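Long-range contacts in cellulosomal scaffoldin (Bacteroides cellulosolvens, PDB 2XBT), which probably binds cellulose through this family 3b carbohydrate-binding module, one domain of a much longer scaffolding protein of the cellulosome: residues 47-52 against 87-92; 26-31 against 115-120; 59-64 against 71-76; 12-17 against 132-137. One frame throughout, in Å; residues are numbered along the deposited sequence.

Overall arrangement
The module is a beta-sandwich of two antiparallel sheets. Interaction 1 joins strands 45-51 and 85-93 in one sheet, and interaction 2 joins strands 22-34 and 110-119 in the other; their centres lie about 11 Å apart, with Tyr49, Ile89 and Ile91 packed on Ile26, Met28, Met30 and Val117 between the layers. In interaction 3, strand 59-66 of the second sheet packs through side chains on strand 71-82 of the first. Interaction 4 ties strand 10-15 to a late loop, about 17 Å from interaction 3 between centres. Along the chain the contacts are nested, 3 inside 1, 1 inside 2 and 2 inside 4, so early and late segments together build the sandwich.

Interaction 1: residues 47-52 against 87-92; sequences IRYFYT and KYIEIK. With NO3 (nitrate ion), chain B.
The Arg48 guanidinium lies over a face of the Tyr88 ring, the planes 21° apart, with Arg48 NE 3.4 Å from Tyr88 CE1. Its edge grips a single carboxylate oxygen: Arg48 NE reaches Glu90 OE2 at 3.0 Å on the anti side and Arg48 NH2 at 3.1 Å on the syn side, a salt bridge that should hold the flat group against the ring. Arg48 NH1 and NH2 also make weak hydrogen bonds to a nitrate ion, probably from the crystallisation liquor. On the opposite sheet face, Lys87 CB sits 3.6 Å from the Tyr51 ring centroid, a CH-pi contact displaced toward Tyr51 CZ. Tyr51 CG, between backbone N and carbonyl carbon (chi1 70°), is turned toward strand 85-93. Six backbone hydrogen bonds join the antiparallel pairs Ile47-Ile91, Tyr49-Ile89 and Tyr51-Lys87 within one sheet of the CBM3 beta-sandwich. Strand 85-93 runs between strands 45-51 and 71-82; beyond 45-51 comes strand 147-150, whose Tyr149 makes a cation-pi contact with Arg48, while Ile47, Tyr49 and Ile91 pack on strand 22-34 of the facing sheet.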
loop_
_atom_site.group_PDB
_atom_site.type_symbol
_atom_site.label_atom_id
_atom_site.label_comp_id
_atom_site.label_asym_id
_atom_site.label_seq_id
_atom_site.Cartn_x
_atom_site.Cartn_y
_atom_site.Cartn_z
ATOM N N ILE A 47 -1.996 1.230 5.205
ATOM C CA ILE A 47 -1.011 1.481 4.169
ATOM C C ILE A 47 -1.465 2.690 3.386
ATOM O O ILE A 47 -2.651 2.816 3.089
ATOM C CB ILE A 47 -0.900 0.278 3.248
ATOM C CG1 ILE A 47 -0.412 -0.921 4.055
ATOM C CG2 ILE A 47 0.083 0.568 2.092
ATOM C CD1 ILE A 47 -0.504 -2.241 3.302
ATOM N N ARG A 48 -0.543 3.598 3.071
ATOM C CA ARG A 48 -0.929 4.765 2.278
ATOM C C ARG A 48 -0.125 4.833 1.005
ATOM O O ARG A 48 1.102 4.713 1.018
ATOM C CB ARG A 48 -0.747 6.064 3.065
ATOM C CG ARG A 48 -1.618 6.138 4.310
ATOM C CD ARG A 48 -1.379 7.433 5.082
ATOM N NE ARG A 48 -2.378 7.573 6.130
ATOM C CZ ARG A 48 -2.606 8.674 6.837
ATOM N NH1 ARG A 48 -1.911 9.780 6.616
ATOM N NH2 ARG A 48 -3.553 8.668 7.764
ATOM N N TYR A 49 -0.842 5.033 -0.094
ATOM C CA TYR A 49 -0.265 5.200 -1.412
ATOM C C TYR A 49 -0.651 6.609 -1.807
ATOM O O TYR A 49 -1.833 6.926 -1.885
ATOM C CB TYR A 49 -0.907 4.215 -2.385
ATOM C CG TYR A 49 -0.300 4.202 -3.772
ATOM C CD1 TYR A 49 0.643 3.242 -4.132
ATOM C CD2 TYR A 49 -0.687 5.135 -4.733
ATOM C CE1 TYR A 49 1.193 3.214 -5.411
ATOM C CE2 TYR A 49 -0.142 5.119 -6.015
ATOM C CZ TYR A 49 0.797 4.158 -6.347
ATOM O OH TYR A 49 1.350 4.105 -7.615
ATOM N N PHE A 50 0.356 7.443 -2.034
ATOM C CA PHE A 50 0.147 8.877 -2.228
ATOM C C PHE A 50 0.129 9.207 -3.705
ATOM O O PHE A 50 0.929 8.670 -4.475
ATOM C CB PHE A 50 1.255 9.659 -1.553
ATOM C CG PHE A 50 1.382 9.354 -0.079
ATOM C CD1 PHE A 50 0.611 10.043 0.841
ATOM C CD2 PHE A 50 2.274 8.396 0.364
ATOM C CE1 PHE A 50 0.717 9.776 2.205
ATOM C CE2 PHE A 50 2.387 8.104 1.737
ATOM C CZ PHE A 50 1.604 8.811 2.647
ATOM N N TYR A 51 -0.784 10.088 -4.092
ATOM C CA TYR A 51 -0.995 10.359 -5.510
ATOM C C TYR A 51 -1.568 11.750 -5.736
ATOM O O TYR A 51 -1.939 12.449 -4.801
ATOM C CB TYR A 51 -1.939 9.315 -6.131
ATOM C CG TYR A 51 -3.381 9.445 -5.667
ATOM C CD1 TYR A 51 -4.316 10.115 -6.434
ATOM C CD2 TYR A 51 -3.803 8.893 -4.449
ATOM C CE1 TYR A 51 -5.638 10.236 -6.017
ATOM C CE2 TYR A 51 -5.122 9.012 -4.022
ATOM C CZ TYR A 51 -6.030 9.683 -4.814
ATOM O OH TYR A 51 -7.336 9.813 -4.412
ATOM N N THR A 52 -1.659 12.128 -7.003
ATOM C CA THR A 52 -2.124 13.452 -7.371
ATOM C C THR A 52 -3.408 13.309 -8.145
ATOM O O THR A 52 -3.489 12.534 -9.104
ATOM C CB THR A 52 -1.115 14.176 -8.270
ATOM O OG1 THR A 52 0.068 14.466 -7.526
ATOM C CG2 THR A 52 -1.723 15.477 -8.809
ATOM N N LYS A 87 -3.378 13.781 -2.554
ATOM C CA LYS A 87 -4.268 12.780 -1.995
ATOM C C LYS A 87 -3.488 11.551 -1.558
ATOM O O LYS A 87 -2.311 11.394 -1.884
ATOM C CB LYS A 87 -5.297 12.318 -3.034
ATOM C CG LYS A 87 -6.068 13.427 -3.767
ATOM C CD LYS A 87 -7.384 13.776 -3.091
ATOM C CE LYS A 87 -8.175 14.765 -3.943
ATOM N NZ LYS A 87 -9.384 15.304 -3.251
ATOM N N TYR A 88 -4.160 10.674 -0.819
ATOM C CA TYR A 88 -3.646 9.331 -0.593
ATOM C C TYR A 88 -4.775 8.323 -0.510
ATOM O O TYR A 88 -5.881 8.646 -0.073
ATOM C CB TYR A 88 -2.771 9.241 0.651
ATOM C CG TYR A 88 -3.463 9.598 1.934
ATOM C CD1 TYR A 88 -3.988 8.601 2.771
ATOM C CD2 TYR A 88 -3.609 10.919 2.315
ATOM C CE1 TYR A 88 -4.636 8.938 3.972
ATOM C CE2 TYR A 88 -4.239 11.262 3.494
ATOM C CZ TYR A 88 -4.754 10.267 4.318
ATOM O OH TYR A 88 -5.388 10.619 5.481
ATOM N N ILE A 89 -4.497 7.117 -0.983
ATOM C CA ILE A 89 -5.369 5.986 -0.736
ATOM C C ILE A 89 -4.905 5.430 0.606
ATOM O O ILE A 89 -3.699 5.265 0.817
ATOM C CB ILE A 89 -5.152 4.886 -1.770
ATOM C CG1 ILE A 89 -5.253 5.458 -3.185
ATOM C CG2 ILE A 89 -6.164 3.750 -1.567
ATOM C CD1 ILE A 89 -4.539 4.636 -4.197
ATOM N N GLU A 90 -5.850 5.118 1.483
ATOM C CA GLU A 90 -5.520 4.414 2.718
ATOM C C GLU A 90 -6.166 3.053 2.710
ATOM O O GLU A 90 -7.393 2.938 2.666
ATOM C CB GLU A 90 -5.979 5.183 3.958
ATOM C CG GLU A 90 -5.612 4.466 5.260
ATOM C CD GLU A 90 -5.765 5.362 6.475
ATOM O OE1 GLU A 90 -6.876 5.416 7.036
ATOM O OE2 GLU A 90 -4.775 6.013 6.864
ATOM N N ILE A 91 -5.324 2.030 2.772
ATOM C CA ILE A 91 -5.788 0.653 2.796
ATOM C C ILE A 91 -5.748 0.138 4.229
ATOM O O ILE A 91 -4.736 0.261 4.922
ATOM C CB ILE A 91 -4.929 -0.209 1.860
ATOM C CG1 ILE A 91 -5.074 0.288 0.418
ATOM C CG2 ILE A 91 -5.312 -1.686 1.953
ATOM C CD1 ILE A 91 -4.084 -0.331 -0.525
ATOM N N LYS A 92 -6.866 -0.421 4.681
ATOM C CA LYS A 92 -6.948 -0.933 6.037
ATOM C C LYS A 92 -7.209 -2.417 5.962
ATOM O O LYS A 92 -8.031 -2.857 5.172
ATOM C CB LYS A 92 -8.092 -0.270 6.797
ATOM C CG LYS A 92 -7.792 1.105 7.362
ATOM C CD LYS A 92 -8.904 1.508 8.325
ATOM C CE LYS A 92 -8.622 2.841 9.006
ATOM N NZ LYS A 92 -7.389 2.778 9.832
HETATM N N NO3 B . -3.163 11.475 9.619
HETATM O O1 NO3 B . -3.013 10.863 10.868
HETATM O O2 NO3 B . -4.424 11.510 9.006
HETATM O O3 NO3 B . -2.049 12.049 8.992
#

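Interaction 2: residues 26-31 against 115-120; sequences IYMNMK and GRVAKA. Unlike the reference sequence in segment 26-31: Tyr27 (reference Cys).
Met28 and Val117 make the tight part of this contact: the methionine chain bends at its last torsion (chi3 -69°), which brings Met28 CE to 3.5 Å from Val117 CG2. On the same buried face Ile26 CB lies 4.1 Å from Val117 CB. Four backbone hydrogen bonds lock the antiparallel pairs Ile26-Val117 and Met28-Gly115 within one sheet of the CBM3 beta-sandwich, the shortest from Ile26 N to Val117 O at 2.7 Å. The other face is looser and partly exposed. There Tyr27, which differs from the reference sequence, lies alongside Arg116, pointing the same way, with Tyr27 CE1 3.8 Å from Arg116 CD. The polar ends look elsewhere: Tyr27 OH bonds to Gln25, and Arg116 bonds to Gln25 and forms a salt bridge with Asp64. A water donates to Asn29 OD1 at 2.6 Å and to Gly115 O at 3.0 Å, bridging the strands. Strand 22-34 also neighbours strand 10-15, strand 110-119 has strand 59-66, and Ile26 and Met28 pack on Tyr49 of the facing sheet.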
loop_
_atom_site.group_PDB
_atom_site.type_symbol
_atom_site.label_atom_id
_atom_site.label_comp_id
_atom_site.label_asym_id
_atom_site.label_seq_id
_atom_site.Cartn_x
_atom_site.Cartn_y
_atom_site.Cartn_z
ATOM N N ILE A 26 -4.202 2.140 -11.490
ATOM C CA ILE A 26 -3.050 1.988 -10.622
ATOM C C ILE A 26 -3.002 0.558 -10.108
ATOM O O ILE A 26 -4.004 0.067 -9.586
ATOM C CB ILE A 26 -3.129 2.929 -9.399
ATOM C CG1 ILE A 26 -3.330 4.386 -9.844
ATOM C CG2 ILE A 26 -1.886 2.791 -8.557
ATOM C CD1 ILE A 26 -3.453 5.365 -8.668
ATOM N N TYR A 27 -1.848 -0.098 -10.242
ATOM C CA TYR A 27 -1.658 -1.439 -9.685
ATOM C C TYR A 27 -0.840 -1.389 -8.410
ATOM O O TYR A 27 0.219 -0.751 -8.374
ATOM C CB TYR A 27 -0.958 -2.355 -10.675
ATOM C CG TYR A 27 -1.757 -2.602 -11.918
ATOM C CD1 TYR A 27 -2.533 -3.746 -12.054
ATOM C CD2 TYR A 27 -1.745 -1.682 -12.954
ATOM C CE1 TYR A 27 -3.278 -3.968 -13.199
ATOM C CE2 TYR A 27 -2.476 -1.896 -14.106
ATOM C CZ TYR A 27 -3.245 -3.033 -14.221
ATOM O OH TYR A 27 -3.973 -3.239 -15.365
ATOM N N MET A 28 -1.321 -2.077 -7.379
ATOM C CA MET A 28 -0.627 -2.164 -6.104
ATOM C C MET A 28 -0.597 -3.603 -5.633
ATOM O O MET A 28 -1.603 -4.113 -5.162
ATOM C CB MET A 28 -1.370 -1.362 -5.035
ATOM C CG MET A 28 -1.210 0.138 -5.111
ATOM S SD MET A 28 -2.574 0.902 -4.196
ATOM C CE MET A 28 -3.897 0.455 -5.291
ATOM N N ASN A 29 0.553 -4.248 -5.742
ATOM C CA ASN A 29 0.700 -5.590 -5.214
ATOM C C ASN A 29 1.730 -5.540 -4.118
ATOM O O ASN A 29 2.878 -5.147 -4.342
ATOM C CB ASN A 29 1.162 -6.550 -6.294
ATOM C CG ASN A 29 0.246 -6.562 -7.487
ATOM O OD1 ASN A 29 -0.972 -6.688 -7.354
ATOM N ND2 ASN A 29 0.830 -6.429 -8.671
ATOM N N MET A 30 1.323 -5.937 -2.922
ATOM C CA MET A 30 2.166 -5.735 -1.761
ATOM C C MET A 30 2.292 -6.982 -0.924
ATOM O O MET A 30 1.340 -7.746 -0.787
ATOM C CB MET A 30 1.618 -4.599 -0.927
ATOM C CG MET A 30 1.807 -3.275 -1.654
ATOM S SD MET A 30 0.888 -1.928 -0.952
ATOM C CE MET A 30 -0.801 -2.476 -1.097
ATOM N N LYS A 31 3.480 -7.181 -0.378
ATOM C CA LYS A 31 3.696 -8.217 0.608
ATOM C C LYS A 31 4.244 -7.545 1.829
ATOM O O LYS A 31 5.320 -6.949 1.786
ATOM C CB LYS A 31 4.751 -9.213 0.137
ATOM C CG LYS A 31 4.234 -10.419 -0.576
ATOM C CD LYS A 31 5.300 -11.516 -0.544
ATOM C CE LYS A 31 4.970 -12.674 -1.470
ATOM N NZ LYS A 31 6.030 -13.734 -1.400
ATOM N N GLY A 115 -4.337 -4.981 -5.106
ATOM C CA GLY A 115 -5.439 -4.068 -5.299
ATOM C C GLY A 115 -5.210 -3.239 -6.548
ATOM O O GLY A 115 -4.086 -3.139 -7.049
ATOM N N ARG A 116 -6.282 -2.643 -7.043
ATOM C CA ARG A 116 -6.180 -1.746 -8.179
ATOM C C ARG A 116 -7.016 -0.527 -7.898
ATOM O O ARG A 116 -8.030 -0.607 -7.201
ATOM C CB ARG A 116 -6.693 -2.417 -9.446
ATOM C CG ARG A 116 -5.748 -3.438 -10.034
ATOM C CD ARG A 116 -6.452 -4.219 -11.124
ATOM N NE ARG A 116 -7.587 -4.971 -10.593
ATOM C CZ ARG A 116 -8.845 -4.813 -10.986
ATOM N NH1 ARG A 116 -9.145 -3.926 -11.926
ATOM N NH2 ARG A 116 -9.798 -5.550 -10.446
ATOM N N VAL A 117 -6.593 0.606 -8.443
ATOM C CA VAL A 117 -7.409 1.807 -8.390
ATOM C C VAL A 117 -7.680 2.320 -9.809
ATOM O O VAL A 117 -6.760 2.464 -10.627
ATOM C CB VAL A 117 -6.773 2.890 -7.529
ATOM C CG1 VAL A 117 -7.576 4.178 -7.619
ATOM C CG2 VAL A 117 -6.700 2.409 -6.081
ATOM N N ALA A 118 -8.953 2.561 -10.096
ATOM C CA ALA A 118 -9.381 3.014 -11.418
ATOM C C ALA A 118 -10.474 4.078 -11.316
ATOM O O ALA A 118 -11.136 4.205 -10.289
ATOM C CB ALA A 118 -9.866 1.839 -12.246
ATOM N N LYS A 119 -10.650 4.850 -12.383
ATOM C CA LYS A 119 -11.755 5.799 -12.453
ATOM C C LYS A 119 -12.945 5.061 -13.036
ATOM O O LYS A 119 -12.802 3.933 -13.496
ATOM C CB LYS A 119 -11.382 6.977 -13.346
ATOM C CG LYS A 119 -10.027 7.559 -13.033
ATOM C CD LYS A 119 -9.761 8.803 -13.848
ATOM C CE LYS A 119 -8.293 9.177 -13.785
ATOM N NZ LYS A 119 -7.962 10.246 -14.760
ATOM N N ALA A 120 -14.121 5.673 -13.029
ATOM C CA ALA A 120 -15.280 5.002 -13.620
ATOM C C ALA A 120 -15.460 5.341 -15.102
ATOM O O ALA A 120 -16.048 4.566 -15.859
ATOM C CB ALA A 120 -16.545 5.324 -12.842
HETATM O O HOH W 1 -2.785 -5.362 -8.632
#

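Interaction 3: residues 59-64 against 71-76; sequences LTYYSD and ASATFN
Strands 59-64 and 71-76 run antiparallel at 166°, but their axes come no closer than 7.4 Å and no direct hydrogen bond links them, so the contact rests on side chains and one water. Leu59 and Phe75 cross at about a right angle. Leu59 CB stands over a face of the Phe75 ring, 4.0 Å from its centroid and 18° off the normal, a CH-pi contact, and Leu59 CD1 adds a touch at Phe75 CD1. The edge of the same ring is met by backbone, with Tyr61 N in its plane at 3.7 Å from Phe75 CZ. One step along, Ala73 CB presses on a face of the Tyr61 ring, displaced from the centre toward CG, with Ala73 CB to Tyr61 CG at 3.4 Å. Tyr61 CB lies 3.9 Å from Phe75 CZ. At the exposed end, a water 2.7 Å from Ser63 OG accepts from Ala71 N at 3.1 Å, joining the two strands where Ser63 and Ala71 face each other. Strand 59-66 pairs with 110-119 and strand 71-82 with 85-93, each in its own sheet. Two successive strands connected by a short link, yet belonging to different sheets and meeting through side chains, form a beta-arch, which here closes one side of the CBM3 beta-sandwich.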
loop_
_atom_site.group_PDB
_atom_site.type_symbol
_atom_site.label_atom_id
_atom_site.label_comp_id
_atom_site.label_asym_id
_atom_site.label_seq_id
_atom_site.Cartn_x
_atom_site.Cartn_y
_atom_site.Cartn_z
ATOM N N LEU A 59 -12.762 7.772 -7.859
ATOM C CA LEU A 59 -11.942 6.578 -7.959
ATOM C C LEU A 59 -12.571 5.402 -7.220
ATOM O O LEU A 59 -13.327 5.588 -6.268
ATOM C CB LEU A 59 -10.547 6.846 -7.411
ATOM C CG LEU A 59 -9.776 7.998 -8.051
ATOM C CD1 LEU A 59 -8.467 8.235 -7.305
ATOM C CD2 LEU A 59 -9.520 7.704 -9.527
ATOM N N THR A 60 -12.248 4.195 -7.672
ATOM C CA THR A 60 -12.721 2.988 -7.022
ATOM C C THR A 60 -11.547 2.079 -6.720
ATOM O O THR A 60 -10.671 1.883 -7.562
ATOM C CB THR A 60 -13.709 2.226 -7.909
ATOM O OG1 THR A 60 -14.854 3.049 -8.152
ATOM C CG2 THR A 60 -14.147 0.928 -7.232
ATOM N N TYR A 61 -11.527 1.536 -5.509
ATOM C CA TYR A 61 -10.507 0.563 -5.142
ATOM C C TYR A 61 -11.057 -0.842 -5.320
ATOM O O TYR A 61 -12.150 -1.149 -4.845
ATOM C CB TYR A 61 -10.061 0.763 -3.692
ATOM C CG TYR A 61 -9.007 -0.232 -3.253
ATOM C CD1 TYR A 61 -7.672 -0.039 -3.570
ATOM C CD2 TYR A 61 -9.352 -1.367 -2.520
ATOM C CE1 TYR A 61 -6.696 -0.953 -3.166
ATOM C CE2 TYR A 61 -8.384 -2.283 -2.105
ATOM C CZ TYR A 61 -7.062 -2.069 -2.427
ATOM O OH TYR A 61 -6.100 -2.965 -2.034
ATOM N N TYR A 62 -10.296 -1.676 -6.018
ATOM C CA TYR A 62 -10.657 -3.064 -6.274
ATOM C C TYR A 62 -9.749 -4.002 -5.492
ATOM O O TYR A 62 -8.542 -4.061 -5.737
ATOM C CB TYR A 62 -10.561 -3.368 -7.770
ATOM C CG TYR A 62 -11.585 -2.600 -8.577
ATOM C CD1 TYR A 62 -12.906 -3.028 -8.644
ATOM C CD2 TYR A 62 -11.232 -1.440 -9.258
ATOM C CE1 TYR A 62 -13.854 -2.323 -9.375
ATOM C CE2 TYR A 62 -12.167 -0.730 -9.991
ATOM C CZ TYR A 62 -13.477 -1.175 -10.046
ATOM O OH TYR A 62 -14.401 -0.463 -10.772
ATOM N N SER A 63 -10.329 -4.728 -4.542
ATOM C CA SER A 63 -9.551 -5.695 -3.773
ATOM C C SER A 63 -9.558 -7.057 -4.462
ATOM O O SER A 63 -10.510 -7.826 -4.328
ATOM C CB SER A 63 -10.078 -5.796 -2.339
ATOM O OG SER A 63 -9.193 -6.544 -1.525
ATOM N N ASP A 64 -8.493 -7.344 -5.200
ATOM C CA ASP A 64 -8.398 -8.569 -5.989
ATOM C C ASP A 64 -8.020 -9.768 -5.128
ATOM O O ASP A 64 -8.606 -10.845 -5.253
ATOM C CB ASP A 64 -7.352 -8.421 -7.092
ATOM C CG ASP A 64 -7.740 -7.384 -8.146
ATOM O OD1 ASP A 64 -8.948 -7.160 -8.383
ATOM O OD2 ASP A 64 -6.817 -6.788 -8.735
ATOM N N ALA A 71 -9.250 -6.431 2.877
ATOM C CA ALA A 71 -8.768 -5.059 2.797
ATOM C C ALA A 71 -9.866 -4.148 2.280
ATOM O O ALA A 71 -10.687 -4.564 1.462
ATOM C CB ALA A 71 -7.575 -4.994 1.866
ATOM N N SER A 72 -9.869 -2.902 2.743
ATOM C CA SER A 72 -10.780 -1.892 2.204
ATOM C C SER A 72 -10.011 -0.586 2.081
ATOM O O SER A 72 -8.946 -0.435 2.666
ATOM C CB SER A 72 -11.993 -1.708 3.106
ATOM O OG SER A 72 -11.622 -1.232 4.377
ATOM N N ALA A 73 -10.538 0.362 1.321
ATOM C CA ALA A 73 -9.770 1.562 1.028
ATOM C C ALA A 73 -10.631 2.806 1.082
ATOM O O ALA A 73 -11.835 2.768 0.802
ATOM C CB ALA A 73 -9.111 1.448 -0.333
ATOM N N THR A 74 -10.000 3.913 1.449
ATOM C CA THR A 74 -10.620 5.220 1.370
ATOM C C THR A 74 -9.679 6.148 0.613
ATOM O O THR A 74 -8.482 5.909 0.555
ATOM C CB THR A 74 -10.884 5.802 2.773
ATOM O OG1 THR A 74 -9.649 5.919 3.482
ATOM C CG2 THR A 74 -11.826 4.883 3.563
ATOM N N PHE A 75 -10.233 7.199 0.018
ATOM C CA PHE A 75 -9.430 8.186 -0.669
ATOM C C PHE A 75 -9.553 9.482 0.111
ATOM O O PHE A 75 -10.655 9.874 0.514
ATOM C CB PHE A 75 -9.928 8.341 -2.104
ATOM C CG PHE A 75 -9.902 7.055 -2.882
ATOM C CD1 PHE A 75 -8.773 6.684 -3.586
ATOM C CD2 PHE A 75 -10.995 6.200 -2.878
ATOM C CE1 PHE A 75 -8.728 5.488 -4.297
ATOM C CE2 PHE A 75 -10.958 5.000 -3.587
ATOM C CZ PHE A 75 -9.824 4.648 -4.295
ATOM N N ASN A 76 -8.416 10.136 0.321
ATOM C CA ASN A 76 -8.293 11.187 1.314
ATOM C C ASN A 76 -7.451 12.345 0.824
ATOM O O ASN A 76 -6.507 12.147 0.067
ATOM C CB ASN A 76 -7.601 10.630 2.553
ATOM C CG ASN A 76 -8.268 9.383 3.076
ATOM O OD1 ASN A 76 -9.162 9.459 3.912
ATOM N ND2 ASN A 76 -7.861 8.226 2.559
HETATM O O HOH W 2 -10.445 -7.859 0.433
#

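Interaction 4: residues 12-17 against 132-137; sequences LLFSNN and SYPGSM
Asn16 clasps Gly135 and Met137 with both ends of its amide, fastening the residue just after strand 10-15 of the CBM3 beta-sandwich to the loop 132-137. Asn16 ND2 gives a nearly straight bond to Gly135 O (2.9 Å, 170°), the acceptor lying in the amide plane, while Asn16 OD1 accepts from Met137 N at 2.8 Å. Asn16 N in turn donates to Met137 O at 2.9 Å, so three bonds join this one asparagine to the loop. Asn16 CG is turned toward the loop by chi1 of 53°, and chi2 of 15° sets OD1 to meet Met137 N. Beside it, Asn16 ND2 also lies 3.4 Å from Tyr133 CE1, and Pro134 CG packs at 3.8 Å from Phe14 CE2. Further out, the loop is held by its polar groups: Tyr133 OH bonds to Ala19 O, Ser136 OG to Gly18 O and Ala19 O, and Ser132 OG to Phe50 N of strand 45-51. The Phe14 ring reaches inward to Met30 and Tyr49, between the sheets. Met137 crosses Phe14 at about a right angle in a Met-aromatic contact, its sulfur at the ring edge, with Met137 SD 4.0 Å from Phe14 CD2.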
loop_
_atom_site.group_PDB
_atom_site.type_symbol
_atom_site.label_atom_id
_atom_site.label_comp_id
_atom_site.label_asym_id
_atom_site.label_seq_id
_atom_site.Cartn_x
_atom_site.Cartn_y
_atom_site.Cartn_z
ATOM N N LEU A 12 7.934 -3.940 3.792
ATOM C CA LEU A 12 7.001 -3.970 2.673
ATOM C C LEU A 12 7.731 -4.236 1.374
ATOM O O LEU A 12 8.716 -3.569 1.069
ATOM C CB LEU A 12 6.253 -2.639 2.560
ATOM C CG LEU A 12 5.118 -2.556 1.539
ATOM C CD1 LEU A 12 4.005 -3.504 1.928
ATOM C CD2 LEU A 12 4.579 -1.132 1.420
ATOM N N LEU A 13 7.241 -5.217 0.623
ATOM C CA LEU A 13 7.675 -5.443 -0.744
ATOM C C LEU A 13 6.559 -4.948 -1.655
ATOM O O LEU A 13 5.383 -5.019 -1.302
ATOM C CB LEU A 13 7.969 -6.926 -0.993
ATOM C CG LEU A 13 9.084 -7.545 -0.135
ATOM C CD1 LEU A 13 9.153 -9.055 -0.337
ATOM C CD2 LEU A 13 10.430 -6.907 -0.454
ATOM N N PHE A 14 6.922 -4.426 -2.820
ATOM C CA PHE A 14 5.936 -3.796 -3.674
ATOM C C PHE A 14 6.177 -4.196 -5.127
ATOM O O PHE A 14 7.325 -4.325 -5.561
ATOM C CB PHE A 14 6.038 -2.266 -3.555
ATOM C CG PHE A 14 5.015 -1.520 -4.370
ATOM C CD1 PHE A 14 3.804 -1.148 -3.809
ATOM C CD2 PHE A 14 5.271 -1.193 -5.693
ATOM C CE1 PHE A 14 2.865 -0.472 -4.548
ATOM C CE2 PHE A 14 4.339 -0.523 -6.448
ATOM C CZ PHE A 14 3.128 -0.163 -5.883
ATOM N N SER A 15 5.097 -4.400 -5.865
ATOM C CA SER A 15 5.178 -4.458 -7.323
ATOM C C SER A 15 3.902 -3.931 -7.931
ATOM O O SER A 15 2.889 -3.817 -7.257
ATOM C CB SER A 15 5.431 -5.881 -7.816
ATOM O OG SER A 15 4.210 -6.559 -8.006
ATOM N N ASN A 16 3.946 -3.606 -9.218
ATOM C CA ASN A 16 2.778 -3.054 -9.893
ATOM C C ASN A 16 2.570 -3.714 -11.259
ATOM O O ASN A 16 1.949 -3.140 -12.146
ATOM C CB ASN A 16 2.881 -1.526 -10.029
ATOM C CG ASN A 16 4.171 -1.079 -10.680
ATOM O OD1 ASN A 16 4.891 -1.880 -11.284
ATOM N ND2 ASN A 16 4.480 0.210 -10.558
ATOM N N ASN A 17 3.079 -4.932 -11.404
ATOM C CA ASN A 17 2.918 -5.671 -12.644
ATOM C C ASN A 17 3.661 -4.999 -13.792
ATOM O O ASN A 17 3.267 -5.122 -14.952
ATOM C CB ASN A 17 1.432 -5.800 -12.989
ATOM C CG ASN A 17 0.675 -6.672 -11.999
ATOM O OD1 ASN A 17 1.279 -7.429 -11.234
ATOM N ND2 ASN A 17 -0.656 -6.577 -12.018
ATOM N N SER A 132 3.784 7.992 -4.984
ATOM C CA SER A 132 4.062 6.600 -4.642
ATOM C C SER A 132 4.383 5.720 -5.848
ATOM O O SER A 132 4.817 4.576 -5.692
ATOM C CB SER A 132 2.914 6.003 -3.817
ATOM O OG SER A 132 2.864 6.579 -2.512
ATOM N N TYR A 133 4.173 6.240 -7.057
ATOM C CA TYR A 133 4.483 5.423 -8.240
ATOM C C TYR A 133 5.995 5.312 -8.429
ATOM O O TYR A 133 6.680 6.325 -8.610
ATOM C CB TYR A 133 3.851 5.996 -9.507
ATOM C CG TYR A 133 4.237 5.225 -10.763
ATOM C CD1 TYR A 133 3.763 3.934 -10.986
ATOM C CD2 TYR A 133 5.086 5.787 -11.714
ATOM C CE1 TYR A 133 4.128 3.213 -12.151
ATOM C CE2 TYR A 133 5.452 5.088 -12.869
ATOM C CZ TYR A 133 4.974 3.809 -13.082
ATOM O OH TYR A 133 5.341 3.124 -14.226
ATOM N N PRO A 134 6.519 4.087 -8.410
ATOM C CA PRO A 134 7.975 3.904 -8.417
ATOM C C PRO A 134 8.557 3.611 -9.795
ATOM O O PRO A 134 9.755 3.304 -9.894
ATOM C CB PRO A 134 8.151 2.665 -7.549
ATOM C CG PRO A 134 6.910 1.830 -7.872
ATOM C CD PRO A 134 5.812 2.793 -8.319
ATOM N N GLY A 135 7.745 3.697 -10.835
ATOM C CA GLY A 135 8.181 3.248 -12.143
ATOM C C GLY A 135 7.738 1.808 -12.293
ATOM O O GLY A 135 7.011 1.297 -11.434
ATOM N N SER A 136 8.155 1.156 -13.377
ATOM C CA SER A 136 7.758 -0.224 -13.638
ATOM C C SER A 136 8.432 -1.174 -12.666
ATOM O O SER A 136 9.658 -1.222 -12.589
ATOM C CB SER A 136 8.115 -0.628 -15.068
ATOM O OG SER A 136 7.467 0.219 -15.997
ATOM N N MET A 137 7.631 -1.927 -11.922
ATOM C CA MET A 137 8.155 -2.959 -11.028
ATOM C C MET A 137 7.353 -4.233 -11.232
ATOM O O MET A 137 6.281 -4.408 -10.656
ATOM C CB MET A 137 8.073 -2.537 -9.557
ATOM C CG MET A 137 9.004 -1.419 -9.150
ATOM S SD MET A 137 8.952 -1.105 -7.368
ATOM C CE MET A 137 9.651 -2.610 -6.739
#